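IMPACT family member YigZ (Escherichia coli, PDB 1VI7) is of uncharacterised function but may bind anions and guanyl ribonucleotides and hydrolyse nucleoside triphosphates. Local coordinates at residues G80-P85 / K118-G123. Sequence-based numbering, arbitrary orientation.
Sequences GTAGKP and KAYGGG
T81 and A82, in the loop that leads into helix 84-93, pack against Y120 of helix 113-128, so that a loop and the helix start after it meet a second helix within the alpha+beta UPF0029 domain, where helices accompany an antiparallel sheet. The backbone oxygen of T81 approaches the Y120 ring obliquely, 3.7 Å from CD2, while the OG1 hydroxyl of T81 makes a weak hydrogen bond to T113, earlier on the same helix as Y120. A82 carries the main interaction. Its methyl group sits over the centre of one face of the Y120 ring in a CH-pi contact, CB lying 3.5 Å from the ring centroid and only 12° off the normal. With CG anti to the carbonyl carbon of Y120 (chi1 -73°), the ring presents that face to the methyl; the side chain also touches V102 and R104 of strand 98-105, and its hydroxyl hydrogen-bonds E77 of the loop before G80. The tyrosine thus links its helix to both the sheet and the loop. In the first turn of helix 84-93, CB of P85 points toward helix 113-128. The two backbones come close here, CA to CA 4.5 Å for P85 and G121, consistent with the absence of a side chain at G121; P85 CB rests 3.9 Å from G121 CA.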
ATOM      1  N   GLY A  80      -9.504 -18.465 -12.190  1.00 35.66           N
ATOM      2  CA  GLY A  80      -9.555 -17.255 -12.941  1.00 35.11           C
ATOM      3  C   GLY A  80     -10.908 -16.555 -12.985  1.00 36.18           C
ATOM      4  O   GLY A  80     -11.126 -15.661 -13.832  1.00 35.35           O
ATOM      5  N   THR A  81     -11.800 -16.884 -12.054  1.00 35.78           N
ATOM      6  CA  THR A  81     -13.152 -16.353 -12.036  1.00 36.41           C
ATOM      7  C   THR A  81     -13.465 -15.505 -10.834  1.00 38.19           C
ATOM      8  O   THR A  81     -14.512 -14.839 -10.802  1.00 37.15           O
ATOM      9  CB  THR A  81     -14.153 -17.522 -12.211  1.00 32.33           C
ATOM     10  OG1 THR A  81     -15.143 -17.192 -13.193  1.00 34.02           O
ATOM     11  CG2 THR A  81     -14.819 -17.906 -10.917  1.00 28.31           C
ATOM     12  N   ALA A  82     -12.664 -15.571  -9.779  1.00 41.69           N
ATOM     13  CA  ALA A  82     -12.887 -14.726  -8.600  1.00 44.87           C
ATOM     14  C   ALA A  82     -11.597 -13.993  -8.289  1.00 45.62           C
ATOM     15  O   ALA A  82     -11.576 -13.172  -7.378  1.00 51.59           O
ATOM     16  CB  ALA A  82     -13.362 -15.513  -7.377  1.00 42.00           C
ATOM     17  N   GLY A  83     -10.489 -14.210  -8.991  1.00 44.50           N
ATOM     18  CA  GLY A  83      -9.274 -13.518  -8.516  1.00 40.73           C
ATOM     19  C   GLY A  83      -8.817 -12.440  -9.445  1.00 39.94           C
ATOM     20  O   GLY A  83      -8.618 -11.290  -9.068  1.00 38.13           O
ATOM     21  N   LYS A  84      -8.516 -12.841 -10.700  1.00 39.25           N
ATOM     22  CA  LYS A  84      -8.009 -11.866 -11.666  1.00 36.53           C
ATOM     23  C   LYS A  84      -9.005 -10.766 -11.937  1.00 34.16           C
ATOM     24  O   LYS A  84      -8.638  -9.593 -11.828  1.00 33.83           O
ATOM     25  CB  LYS A  84      -7.495 -12.560 -12.905  1.00 39.22           C
ATOM     26  CG  LYS A  84      -6.016 -12.885 -12.954  1.00 32.64           C
ATOM     27  N   PRO A  85     -10.262 -11.067 -12.224  1.00 32.96           N
ATOM     28  CA  PRO A  85     -11.278 -10.054 -12.451  1.00 32.56           C
ATOM     29  C   PRO A  85     -11.187  -8.920 -11.451  1.00 33.07           C
ATOM     30  O   PRO A  85     -11.024  -7.773 -11.885  1.00 32.94           O
ATOM     31  CB  PRO A  85     -12.581 -10.804 -12.322  1.00 31.08           C
ATOM     32  CG  PRO A  85     -12.265 -12.184 -12.706  1.00 31.97           C
ATOM     33  CD  PRO A  85     -10.819 -12.420 -12.356  1.00 33.01           C
ATOM     34  N   LYS A 118     -18.961 -11.494 -12.913  1.00 33.64           N
ATOM     35  CA  LYS A 118     -19.642 -10.221 -12.666  1.00 35.18           C
ATOM     36  C   LYS A 118     -19.902 -10.005 -11.179  1.00 35.93           C
ATOM     37  O   LYS A 118     -20.134  -8.871 -10.720  1.00 36.53           O
ATOM     38  CB  LYS A 118     -20.885 -10.062 -13.501  1.00 35.65           C
ATOM     39  CG  LYS A 118     -20.878 -10.664 -14.880  1.00 40.62           C
ATOM     40  CD  LYS A 118     -20.541  -9.700 -16.015  1.00 39.93           C
ATOM     41  CE  LYS A 118     -20.215 -10.467 -17.293  1.00 40.32           C
ATOM     42  NZ  LYS A 118     -21.366 -11.309 -17.764  1.00 37.93           N
ATOM     43  N   ALA A 119     -19.792 -11.051 -10.370  1.00 34.59           N
ATOM     44  CA  ALA A 119     -20.039 -10.933  -8.952  1.00 34.89           C
ATOM     45  C   ALA A 119     -18.764 -10.515  -8.220  1.00 35.56           C
ATOM     46  O   ALA A 119     -18.811  -9.831  -7.199  1.00 36.41           O
ATOM     47  CB  ALA A 119     -20.599 -12.205  -8.370  1.00 30.35           C
ATOM     48  N   TYR A 120     -17.631 -10.904  -8.766  1.00 34.99           N
ATOM     49  CA  TYR A 120     -16.353 -10.592  -8.162  1.00 33.42           C
ATOM     50  C   TYR A 120     -15.743  -9.347  -8.762  1.00 33.15           C
ATOM     51  O   TYR A 120     -15.447  -8.420  -8.015  1.00 31.06           O
ATOM     52  CB  TYR A 120     -15.434 -11.805  -8.300  1.00 36.64           C
ATOM     53  CG  TYR A 120     -15.871 -12.909  -7.345  1.00 41.26           C
ATOM     54  CD1 TYR A 120     -15.678 -12.718  -5.981  1.00 41.55           C
ATOM     55  CD2 TYR A 120     -16.491 -14.074  -7.777  1.00 41.07           C
ATOM     56  CE1 TYR A 120     -16.079 -13.682  -5.087  1.00 42.22           C
ATOM     57  CE2 TYR A 120     -16.915 -15.026  -6.875  1.00 40.88           C
ATOM     58  CZ  TYR A 120     -16.685 -14.836  -5.534  1.00 41.75           C
ATOM     59  OH  TYR A 120     -17.077 -15.776  -4.608  1.00 42.63           O
ATOM     60  N   GLY A 121     -15.504  -9.359 -10.070  1.00 32.86           N
ATOM     61  CA  GLY A 121     -14.957  -8.195 -10.757  1.00 33.03           C
ATOM     62  C   GLY A 121     -15.879  -7.008 -10.471  1.00 34.30           C
ATOM     63  O   GLY A 121     -15.508  -6.018  -9.832  1.00 35.34           O
ATOM     64  N   GLY A 122     -17.152  -7.176 -10.801  1.00 34.25           N
ATOM     65  CA  GLY A 122     -18.184  -6.199 -10.564  1.00 33.98           C
ATOM     66  C   GLY A 122     -18.286  -5.711  -9.133  1.00 33.58           C
ATOM     67  O   GLY A 122     -18.716  -4.591  -8.870  1.00 32.59           O
ATOM     68  N   GLY A 123     -18.102  -6.609  -8.172  1.00 34.74           N
ATOM     69  CA  GLY A 123     -18.137  -6.286  -6.757  1.00 33.56           C
ATOM     70  C   GLY A 123     -17.044  -5.267  -6.452  1.00 33.94           C
ATOM     71  O   GLY A 123     -17.355  -4.190  -5.929  1.00 34.49           O
TER